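Long-range contacts in Esterase/lipase (Uncultured bacterium, PDB 3K6K), which probably hydrolyses carboxylic esters, as a bacterial homologue of hormone-sensitive lipase built on the alpha/beta hydrolase fold: residues D202-A207 and E250-S255; V58-T63 and I71-D76; E242-V247 and K298-W303; V188-S193 and P228-V233. One frame throughout, in Å; residues are numbered along the deposited sequence.

Overall arrangement
Contacts 1, 3 and 4 are buried, whereas contact 2 lies at the surface, on the outer hairpin of the central sheet. Contacts 2 and 3 reach that same sheet: the first pairs its edge strand through backbone hydrogen bonds, the second packs the inner strand 243-248 against helix 291-305 with no hydrogen bond between the two segments. Contacts 1 and 4 join loops and rely on side-chain oxygens that accept backbone N-H groups, an aspartate carboxylate in one and a serine hydroxyl in the other. Contact 1 touches both other buried contacts, Leu254 packing on Val247 of contact 3 and Leu253 on Leu192 of contact 4; contact 2 is remote from contacts 1 and 4.

Contact 1 of 4, residues D202-A207 and E250-S255; sequences DRDFLA and EEALLS
The tight part of this contact is the buried carboxylate of Asp204, whose two oxygens serve different segments. Its CG stands anti to the backbone N (chi1 -162°), which carries OD2 across to Ala252. The N-H of Ala252 meets OD2 on its anti lone pair, with Ala252 N 2.7 Å from Asp204 OD2. OD1 turns back on its own loop: the amide two residues on, Leu206 N, closes an Asx turn nearly along the C-O axis, and Ala207 N, above the carboxylate plane at 2.7 Å, extends it to an Asx motif. A short acid suits the place because its two oxygens can serve both segments at once, and the methyl of Ala252 is small enough to sit 3.5 Å from OD2. A water donates to Asp204 OD2 and to Glu251 OE1 while accepting from Leu253 N; it would probably ease the repulsion between these two acids. An alanine in place of Asp204 would strip these bonds and would probably loosen the type I turn that begins at Glu251.

The partly exposed side is looser. Arg203 NH1 lies at 2.6 Å from Glu250 OE2 in a salt bridge whose hydrogen bond is bent and weak, the two flat groups tilted by 30°. A second water links Arg203 O with Glu250 OE1, and Arg203 NH2 bonds Ala266 O of the second subunit. Since Glu251 bonds Ser185 OG through OE2 and His281 ND1 through OE1, the arrangement is consistent with a second shell around the acid of a Ser-His-Glu catalytic triad.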
# COMPACT_ATOMS: atom_id res chain seq x y z
N ASP A 202 14.31 0.68 17.67
CA ASP A 202 14.24 -0.13 18.84
C ASP A 202 13.14 -1.16 18.82
O ASP A 202 13.03 -1.90 19.72
CB ASP A 202 14.08 0.74 20.08
CG ASP A 202 15.22 1.75 20.28
OD1 ASP A 202 16.36 1.52 19.77
OD2 ASP A 202 14.98 2.76 20.98
N ARG A 203 12.32 -1.19 17.81
CA ARG A 203 11.32 -2.20 17.73
C ARG A 203 11.78 -3.30 16.77
O ARG A 203 11.12 -4.31 16.66
CB ARG A 203 10.03 -1.62 17.19
CG ARG A 203 9.15 -0.89 18.15
CD ARG A 203 7.82 -1.13 17.49
NE ARG A 203 7.04 0.05 17.24
CZ ARG A 203 5.91 0.08 16.54
NH1 ARG A 203 5.37 -0.99 15.96
NH2 ARG A 203 5.32 1.22 16.40
N ASP A 204 12.91 -3.06 16.07
CA ASP A 204 13.44 -3.94 15.03
C ASP A 204 14.61 -4.80 15.52
O ASP A 204 15.74 -4.30 15.71
CB ASP A 204 13.89 -3.12 13.84
CG ASP A 204 14.04 -3.96 12.57
OD1 ASP A 204 14.38 -5.17 12.66
OD2 ASP A 204 13.79 -3.41 11.46
N PHE A 205 14.36 -6.09 15.72
CA PHE A 205 15.35 -6.98 16.31
C PHE A 205 15.82 -7.94 15.23
O PHE A 205 16.32 -9.01 15.54
CB PHE A 205 14.79 -7.80 17.48
CG PHE A 205 13.82 -7.06 18.38
CD1 PHE A 205 14.23 -5.94 19.11
CD2 PHE A 205 12.54 -7.53 18.56
CE1 PHE A 205 13.37 -5.31 19.94
CE2 PHE A 205 11.65 -6.86 19.41
CZ PHE A 205 12.07 -5.75 20.08
N LEU A 206 15.63 -7.59 13.97
CA LEU A 206 16.18 -8.38 12.90
C LEU A 206 17.02 -7.57 11.93
O LEU A 206 18.13 -7.96 11.58
CB LEU A 206 15.09 -9.11 12.15
CG LEU A 206 14.52 -10.29 12.96
CD1 LEU A 206 13.37 -10.90 12.21
CD2 LEU A 206 15.66 -11.40 13.35
N ALA A 207 16.49 -6.43 11.50
CA ALA A 207 17.18 -5.64 10.49
C ALA A 207 18.44 -5.02 11.08
O ALA A 207 19.31 -4.57 10.32
CB ALA A 207 16.30 -4.59 9.89
N GLU A 250 7.07 -3.72 12.59
CA GLU A 250 8.24 -3.57 13.48
C GLU A 250 9.54 -3.43 12.69
O GLU A 250 10.54 -4.18 12.85
CB GLU A 250 8.35 -4.71 14.48
CG GLU A 250 7.07 -5.06 15.16
CD GLU A 250 6.39 -3.91 15.83
OE1 GLU A 250 6.91 -3.41 16.82
OE2 GLU A 250 5.29 -3.51 15.39
N GLU A 251 9.53 -2.44 11.82
CA GLU A 251 10.58 -2.36 10.84
C GLU A 251 11.27 -0.99 10.75
O GLU A 251 10.66 0.04 10.40
CB GLU A 251 10.03 -2.81 9.49
CG GLU A 251 9.67 -4.26 9.48
CD GLU A 251 9.99 -4.93 8.16
OE1 GLU A 251 11.09 -4.65 7.68
OE2 GLU A 251 9.18 -5.73 7.60
N ALA A 252 12.56 -0.99 11.07
CA ALA A 252 13.39 0.20 10.86
C ALA A 252 13.27 0.69 9.38
O ALA A 252 13.45 1.87 9.13
CB ALA A 252 14.84 -0.13 11.19
N LEU A 253 13.01 -0.25 8.45
CA LEU A 253 12.96 -0.03 6.98
C LEU A 253 11.49 0.02 6.43
O LEU A 253 11.21 -0.20 5.25
CB LEU A 253 13.78 -1.08 6.24
CG LEU A 253 15.25 -1.32 6.65
CD1 LEU A 253 15.97 -2.26 5.69
CD2 LEU A 253 15.99 0.03 6.70
N LEU A 254 10.56 0.29 7.32
CA LEU A 254 9.18 0.54 6.93
C LEU A 254 9.09 1.71 5.98
O LEU A 254 8.27 1.66 5.05
CB LEU A 254 8.28 0.83 8.13
CG LEU A 254 6.80 1.13 7.79
CD1 LEU A 254 6.12 -0.07 7.22
CD2 LEU A 254 6.01 1.61 9.07
N SER A 255 9.87 2.77 6.20
CA SER A 255 9.71 3.93 5.32
C SER A 255 10.33 3.61 3.94
O SER A 255 10.07 4.34 3.01
CB SER A 255 10.27 5.22 5.93
OG SER A 255 9.64 5.53 7.17
O HOH W 1 8.93 -5.05 18.10
O HOH W 2 13.24 -3.34 8.86
O HOH W 3 12.09 -6.47 12.63

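Contact 2 of 4, residues V58-T63 and I71-D76; sequences VELTLT and IRQATD
The carbonyl oxygen of Thr61 is gripped twice, by the N-H of Arg72 and by a CA-H of Ile71. Arg72 N approaches Thr61 O in the carbonyl plane at 2.8 Å, and Ile71 CA adds a longer contact of 3.4 Å to the same oxygen. The return bond, Thr61 N to Arg72 O, is equally short and closes a hydrogen-bonded antiparallel pair. Toward Ala74 the pairing slackens: Glu59 N still binds Ala74 O at 2.9 Å, but the answering bond from Ala74 N to Glu59 O is weak. The strands form a beta hairpin at one edge of the sheet of this alpha/beta hydrolase, with strand 113-117 continuing the sheet beyond 68-74.

On the face of Thr61 and Arg72, the arginine runs anti from the backbone N and bends at chi3 (87°), laying its guanidinium over the Thr61 methyl. CG2 sits off centre above that plane, 3.5 Å from Arg72 NH2, while a water joins NH2 to Thr61 OG1. An alanine here would remove the guanidinium, and would probably uncover the Thr61 methyl and lose the water link to Thr61 OG1, keeping only CB against Thr63 CG2.

The face of Leu60 and Ile71 is mostly apolar, with Gln73 beside them. Leu60 CD2 touches Ile71 CG2 at 3.9 Å and lies alongside Gln73 CG, whose extended chain carries its amide on to Thr103 of helix 96-110.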
# COMPACT_ATOMS: atom_id res chain seq x y z
N VAL A 58 8.77 -30.21 -2.97
CA VAL A 58 9.53 -29.25 -3.74
C VAL A 58 10.92 -29.79 -3.99
O VAL A 58 11.68 -29.88 -3.09
CB VAL A 58 9.60 -27.80 -3.13
CG1 VAL A 58 10.49 -26.98 -3.89
CG2 VAL A 58 8.30 -27.16 -3.12
N GLU A 59 11.21 -30.11 -5.23
CA GLU A 59 12.50 -30.70 -5.63
C GLU A 59 13.52 -29.62 -5.82
O GLU A 59 13.23 -28.55 -6.41
CB GLU A 59 12.35 -31.60 -6.87
CG GLU A 59 11.40 -32.75 -6.51
CD GLU A 59 11.11 -33.78 -7.61
OE1 GLU A 59 10.73 -34.90 -7.21
OE2 GLU A 59 11.25 -33.52 -8.84
N LEU A 60 14.72 -29.89 -5.31
CA LEU A 60 15.77 -28.91 -5.34
C LEU A 60 16.84 -29.23 -6.36
O LEU A 60 17.76 -30.03 -6.10
CB LEU A 60 16.41 -28.73 -3.95
CG LEU A 60 15.55 -28.26 -2.79
CD1 LEU A 60 16.28 -28.25 -1.42
CD2 LEU A 60 14.91 -26.88 -3.14
N THR A 61 16.78 -28.56 -7.51
CA THR A 61 17.78 -28.79 -8.55
C THR A 61 18.95 -27.74 -8.52
O THR A 61 18.72 -26.51 -8.52
CB THR A 61 17.06 -28.90 -9.88
OG1 THR A 61 16.03 -29.90 -9.77
CG2 THR A 61 18.00 -29.25 -11.01
N LEU A 62 20.18 -28.21 -8.44
CA LEU A 62 21.33 -27.27 -8.37
C LEU A 62 21.68 -26.87 -9.81
O LEU A 62 22.03 -27.73 -10.62
CB LEU A 62 22.56 -27.85 -7.65
CG LEU A 62 22.58 -28.98 -6.56
CD1 LEU A 62 23.87 -28.88 -5.68
CD2 LEU A 62 21.36 -29.09 -5.63
N THR A 63 21.52 -25.61 -10.19
CA THR A 63 21.79 -25.27 -11.59
C THR A 63 22.44 -23.89 -11.75
O THR A 63 23.08 -23.40 -10.80
CB THR A 63 20.56 -25.54 -12.54
OG1 THR A 63 20.88 -25.13 -13.86
CG2 THR A 63 19.29 -24.79 -12.10
N ILE A 71 19.59 -22.38 -7.14
CA ILE A 71 18.82 -23.55 -6.81
C ILE A 71 17.45 -23.37 -7.43
O ILE A 71 16.71 -22.46 -7.06
CB ILE A 71 18.69 -23.76 -5.28
CG1 ILE A 71 20.06 -23.95 -4.64
CG2 ILE A 71 17.72 -24.91 -4.96
CD1 ILE A 71 19.95 -24.02 -3.07
N ARG A 72 17.14 -24.23 -8.39
CA ARG A 72 15.85 -24.26 -9.03
C ARG A 72 14.94 -25.12 -8.19
O ARG A 72 15.39 -26.15 -7.64
CB ARG A 72 16.02 -24.83 -10.44
CG ARG A 72 14.77 -24.80 -11.28
CD ARG A 72 14.97 -25.28 -12.72
NE ARG A 72 14.83 -26.72 -12.85
CZ ARG A 72 15.76 -27.50 -13.40
NH1 ARG A 72 16.89 -26.95 -13.89
NH2 ARG A 72 15.55 -28.81 -13.49
N GLN A 73 13.67 -24.72 -8.09
CA GLN A 73 12.75 -25.28 -7.10
C GLN A 73 11.37 -25.35 -7.70
O GLN A 73 10.87 -24.36 -8.30
CB GLN A 73 12.73 -24.39 -5.81
CG GLN A 73 14.10 -23.92 -5.33
CD GLN A 73 14.13 -23.01 -4.09
OE1 GLN A 73 15.11 -22.26 -3.91
NE2 GLN A 73 13.13 -23.10 -3.23
N ALA A 74 10.75 -26.51 -7.55
CA ALA A 74 9.44 -26.77 -8.13
C ALA A 74 8.87 -28.14 -7.71
O ALA A 74 9.62 -29.10 -7.39
CB ALA A 74 9.53 -26.71 -9.62
N THR A 75 7.57 -28.24 -7.76
CA THR A 75 6.91 -29.50 -7.77
C THR A 75 6.84 -30.09 -9.18
O THR A 75 6.90 -29.42 -10.17
CB THR A 75 5.48 -29.45 -7.21
OG1 THR A 75 4.67 -28.57 -7.99
CG2 THR A 75 5.47 -29.06 -5.83
N ASP A 76 6.72 -31.40 -9.19
CA ASP A 76 6.24 -32.22 -10.27
C ASP A 76 5.00 -31.62 -10.93
O ASP A 76 4.82 -31.68 -12.13
CB ASP A 76 5.91 -33.57 -9.65
CG ASP A 76 5.70 -34.64 -10.65
OD1 ASP A 76 4.78 -35.42 -10.41
OD2 ASP A 76 6.42 -34.73 -11.65
O HOH W 4 14.14 -30.49 -11.72

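Contact 3 of 4, residues E242-V247 and K298-W303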
# COMPACT_ATOMS: atom_id res chain seq x y z
N GLU A 242 4.18 -3.98 -12.60
CA GLU A 242 3.44 -3.87 -11.33
C GLU A 242 4.13 -4.44 -10.10
O GLU A 242 4.74 -5.50 -10.14
CB GLU A 242 2.02 -4.32 -11.44
CG GLU A 242 1.81 -5.56 -12.21
CD GLU A 242 0.35 -5.70 -12.69
OE1 GLU A 242 -0.58 -5.33 -11.94
OE2 GLU A 242 0.13 -6.22 -13.80
N MET A 243 4.00 -3.72 -8.99
CA MET A 243 4.70 -4.03 -7.78
C MET A 243 3.72 -4.45 -6.68
O MET A 243 2.66 -3.82 -6.52
CB MET A 243 5.46 -2.80 -7.33
CG MET A 243 6.67 -2.42 -8.18
SD MET A 243 7.39 -0.94 -7.41
CE MET A 243 8.90 -0.59 -8.32
N LEU A 244 4.06 -5.54 -5.97
CA LEU A 244 3.40 -5.91 -4.73
C LEU A 244 4.52 -5.84 -3.71
O LEU A 244 5.57 -6.46 -3.89
CB LEU A 244 2.80 -7.31 -4.83
CG LEU A 244 2.07 -7.82 -3.55
CD1 LEU A 244 0.65 -7.14 -3.29
CD2 LEU A 244 1.99 -9.36 -3.56
N ILE A 245 4.35 -4.99 -2.69
CA ILE A 245 5.25 -4.88 -1.53
C ILE A 245 4.53 -5.41 -0.25
O ILE A 245 3.37 -5.06 0.05
CB ILE A 245 5.74 -3.39 -1.32
CG1 ILE A 245 6.34 -2.81 -2.60
CG2 ILE A 245 6.82 -3.32 -0.23
CD1 ILE A 245 6.45 -1.41 -2.57
N HIS A 246 5.16 -6.33 0.46
CA HIS A 246 4.69 -6.63 1.82
C HIS A 246 5.69 -6.16 2.84
O HIS A 246 6.89 -6.10 2.53
CB HIS A 246 4.43 -8.10 1.98
CG HIS A 246 3.14 -8.51 1.38
ND1 HIS A 246 2.54 -9.73 1.65
CD2 HIS A 246 2.29 -7.84 0.58
CE1 HIS A 246 1.41 -9.80 0.98
NE2 HIS A 246 1.21 -8.65 0.35
N VAL A 247 5.25 -5.84 4.06
CA VAL A 247 6.22 -5.44 5.08
C VAL A 247 5.52 -5.51 6.44
O VAL A 247 4.27 -5.55 6.50
CB VAL A 247 6.77 -3.98 4.73
CG1 VAL A 247 5.61 -2.91 4.72
CG2 VAL A 247 7.93 -3.55 5.61
N LYS A 298 0.30 -16.76 1.11
CA LYS A 298 -0.87 -17.18 0.40
C LYS A 298 -1.27 -16.06 -0.55
O LYS A 298 -1.47 -16.32 -1.74
CB LYS A 298 -2.00 -17.50 1.38
CG LYS A 298 -3.11 -18.45 0.82
CD LYS A 298 -2.77 -20.00 1.02
CE LYS A 298 -3.24 -20.61 2.36
NZ LYS A 298 -2.33 -20.36 3.54
N GLU A 299 -1.34 -14.83 -0.03
CA GLU A 299 -1.72 -13.68 -0.84
C GLU A 299 -0.75 -13.36 -1.97
O GLU A 299 -1.20 -13.03 -3.09
CB GLU A 299 -1.94 -12.45 0.03
CG GLU A 299 -3.08 -12.61 0.96
CD GLU A 299 -3.33 -11.42 1.85
OE1 GLU A 299 -4.28 -11.54 2.66
OE2 GLU A 299 -2.61 -10.38 1.76
N ILE A 300 0.56 -13.45 -1.67
CA ILE A 300 1.61 -13.19 -2.64
C ILE A 300 1.46 -14.13 -3.80
O ILE A 300 1.63 -13.72 -4.96
CB ILE A 300 3.02 -13.39 -2.07
CG1 ILE A 300 3.46 -12.22 -1.15
CG2 ILE A 300 4.05 -13.51 -3.21
CD1 ILE A 300 4.48 -12.65 -0.14
N CYS A 301 1.16 -15.39 -3.48
CA CYS A 301 1.03 -16.41 -4.51
C CYS A 301 -0.22 -16.15 -5.33
O CYS A 301 -0.18 -16.25 -6.55
CB CYS A 301 1.09 -17.85 -3.94
SG CYS A 301 2.82 -18.29 -3.44
N HIS A 302 -1.32 -15.80 -4.68
CA HIS A 302 -2.50 -15.44 -5.42
C HIS A 302 -2.15 -14.30 -6.41
O HIS A 302 -2.51 -14.33 -7.61
CB HIS A 302 -3.61 -15.02 -4.45
CG HIS A 302 -4.98 -15.01 -5.06
ND1 HIS A 302 -5.77 -16.15 -5.15
CD2 HIS A 302 -5.71 -14.01 -5.61
CE1 HIS A 302 -6.92 -15.85 -5.73
NE2 HIS A 302 -6.91 -14.56 -6.02
N TRP A 303 -1.43 -13.30 -5.92
CA TRP A 303 -1.04 -12.19 -6.74
C TRP A 303 -0.23 -12.72 -7.90
O TRP A 303 -0.49 -12.38 -9.06
CB TRP A 303 -0.19 -11.24 -5.96
CG TRP A 303 -0.03 -9.91 -6.61
CD1 TRP A 303 -0.89 -8.79 -6.51
CD2 TRP A 303 1.08 -9.47 -7.39
NE1 TRP A 303 -0.36 -7.74 -7.24
CE2 TRP A 303 0.84 -8.13 -7.77
CE3 TRP A 303 2.25 -10.08 -7.80
CZ2 TRP A 303 1.78 -7.39 -8.54
CZ3 TRP A 303 3.14 -9.37 -8.57
CH2 TRP A 303 2.90 -8.03 -8.92
O HOH W 5 -1.54 -8.57 -0.35
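Leu244 makes the largest contribution from the strand, and its side chain lies over the indole of Trp303. CB comes first: it sits above the centre of the six-membered ring, 3.7 Å from the centroid and 15° off the normal, a CH-pi contact over the face. CG then continues anti to the backbone N (chi1 180°), so the branch reaches out toward the helix and over the pyrrole half. There CD1 lies 3.9 Å from Trp303 CD1, while CD2 touches Trp303 CG at 3.7 Å. CD2 also meets Ile300, with 4.0 Å to its CG1, and so fills the groove between residues one helical turn apart. A branched leucine suits a place where one methyl must serve the indole and the other both helix residues. At the far rim of the ring Glu242 O lies in plane, 3.4 Å from Trp303 CH2, and NE1 hydrogen-bonds Glu272 OE1.

Farther along the strand, His246 slides past Ile300 in the opposite direction, its CE1 3.8 Å from Ile300 CG1. Both imidazole nitrogens are engaged: ND1 with Ser296 OG, NE2 with a water that donates to Glu299 OE2. That carboxylate also forms a salt bridge with Lys274, and Glu242 forms one with Arg307, so polar groups flank the apolar centre of Leu244, Ile300 and the indole at both ends. Strand and helix run antiparallel (177°), with Leu244 and His246, alternate residues of the strand, directed at the helix: the layered packing of a late helix on the central sheet of an alpha/beta hydrolase.

Contact 4 of 4, residues V188-S193 and P228-V233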
# COMPACT_ATOMS: atom_id res chain seq x y z
N VAL A 188 15.84 -0.37 0.28
CA VAL A 188 15.92 0.40 -0.93
C VAL A 188 16.44 1.79 -0.73
O VAL A 188 16.48 2.58 -1.68
CB VAL A 188 14.57 0.45 -1.67
CG1 VAL A 188 14.37 -0.81 -2.44
CG2 VAL A 188 13.41 0.73 -0.71
N ASP A 189 16.84 2.12 0.50
CA ASP A 189 17.46 3.41 0.75
C ASP A 189 18.67 3.27 1.65
O ASP A 189 18.53 3.39 2.86
CB ASP A 189 16.49 4.35 1.42
CG ASP A 189 16.99 5.79 1.46
OD1 ASP A 189 16.21 6.70 1.77
OD2 ASP A 189 18.19 6.02 1.18
N LEU A 190 19.86 3.03 1.07
CA LEU A 190 21.08 2.88 1.87
C LEU A 190 21.57 4.13 2.55
O LEU A 190 22.59 4.10 3.26
CB LEU A 190 22.20 2.24 1.07
CG LEU A 190 21.99 0.73 1.18
CD1 LEU A 190 20.69 0.28 0.48
CD2 LEU A 190 23.21 0.01 0.58
N THR A 191 20.82 5.23 2.40
CA THR A 191 21.07 6.39 3.27
C THR A 191 20.55 6.23 4.68
O THR A 191 20.99 6.95 5.56
CB THR A 191 20.56 7.75 2.70
OG1 THR A 191 19.15 7.88 2.91
CG2 THR A 191 20.88 7.94 1.20
N LEU A 192 19.57 5.36 4.91
CA LEU A 192 19.07 5.10 6.28
C LEU A 192 18.74 6.35 7.12
O LEU A 192 19.37 6.56 8.15
CB LEU A 192 20.07 4.22 7.05
CG LEU A 192 20.57 2.90 6.39
CD1 LEU A 192 21.81 2.41 7.06
CD2 LEU A 192 19.54 1.80 6.48
N SER A 193 17.70 7.11 6.74
CA SER A 193 17.57 8.53 7.17
C SER A 193 16.13 8.95 7.37
O SER A 193 15.84 10.02 7.94
CB SER A 193 18.35 9.43 6.21
OG SER A 193 17.80 9.40 4.90
N PRO A 228 20.98 5.47 -8.19
CA PRO A 228 19.68 4.84 -8.42
C PRO A 228 19.75 3.33 -8.33
O PRO A 228 18.83 2.75 -7.81
CB PRO A 228 19.33 5.28 -9.84
CG PRO A 228 19.94 6.60 -9.93
CD PRO A 228 21.26 6.50 -9.21
N LEU A 229 20.83 2.71 -8.77
CA LEU A 229 20.95 1.23 -8.79
C LEU A 229 21.34 0.61 -7.45
O LEU A 229 21.30 -0.62 -7.27
CB LEU A 229 21.95 0.79 -9.87
CG LEU A 229 21.41 0.48 -11.26
CD1 LEU A 229 20.35 1.47 -11.67
CD2 LEU A 229 22.57 0.53 -12.21
N ILE A 230 21.72 1.46 -6.51
CA ILE A 230 21.97 1.09 -5.12
C ILE A 230 20.71 1.36 -4.25
O ILE A 230 20.21 0.49 -3.55
CB ILE A 230 23.20 1.92 -4.57
CG1 ILE A 230 24.48 1.62 -5.35
CG2 ILE A 230 23.46 1.67 -3.07
CD1 ILE A 230 25.72 2.32 -4.79
N SER A 231 20.25 2.61 -4.27
CA SER A 231 19.05 3.05 -3.54
C SER A 231 17.89 3.45 -4.50
O SER A 231 17.62 4.67 -4.76
CB SER A 231 19.37 4.17 -2.56
OG SER A 231 20.37 3.79 -1.60
N PRO A 232 17.16 2.43 -5.01
CA PRO A 232 16.18 2.68 -6.06
C PRO A 232 15.13 3.73 -5.68
O PRO A 232 14.50 4.34 -6.54
CB PRO A 232 15.59 1.28 -6.28
CG PRO A 232 16.74 0.35 -5.98
CD PRO A 232 17.24 0.98 -4.71
N VAL A 233 14.98 3.99 -4.40
CA VAL A 233 14.17 5.10 -3.96
C VAL A 233 14.52 6.44 -4.71
O VAL A 233 13.65 7.26 -4.98
CB VAL A 233 14.19 5.16 -2.42
CG1 VAL A 233 14.07 6.51 -1.93
CG2 VAL A 233 13.08 4.29 -1.85
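The chain forms a type I turn from Asp189 to Leu192, and the run from Val188 to Thr191 lies at 98° to that from Ile230 to Val233, closest at Asp189 and Ser231, whose CA atoms are 4.6 Å apart.

Ser231 supplies the strongest bond between the two loops. Its OG, anti to the carbonyl carbon (chi1 -58°), accepts the N-H of Leu190, with Ser231 OG 2.8 Å from Leu190 N. The same hydroxyl bonds Arg225 O, and because a carbonyl can only accept, serine's ability to donate and accept together fits this buried spot. Next to it, Val188 O receives a weak, long bond from Val233 N; Pro232 lies between, and its nitrogen has no hydrogen to give.

Apolar contacts flank these bonds. Val188 CG2 occupies the crowded position between its own N and carbonyl carbon, and from there meets Val233 CG2 at 3.8 Å. Its other methyl, CG1, touches Pro232 CD at 4.1 Å, while Leu190 CD2 crosses Ile230 CG2 at about a right angle.

Asp189 holds the turn itself. Its OD2 takes two donors above the carboxylate plane: Thr191 OG1 at 2.7 Å and Thr191 N at 3.0 Å, the latter making an Asx turn. Ser193 OG in turn donates to Thr191 OG1, and Asp189 OD1 pairs with Arg194 in a salt bridge. Two irregular loops, without strand pairing, are thus joined by one side-chain-to-amide bond and one weak backbone bond, amid close apolar contacts, and Arg194 is likely to keep the buried Asp189 ionised.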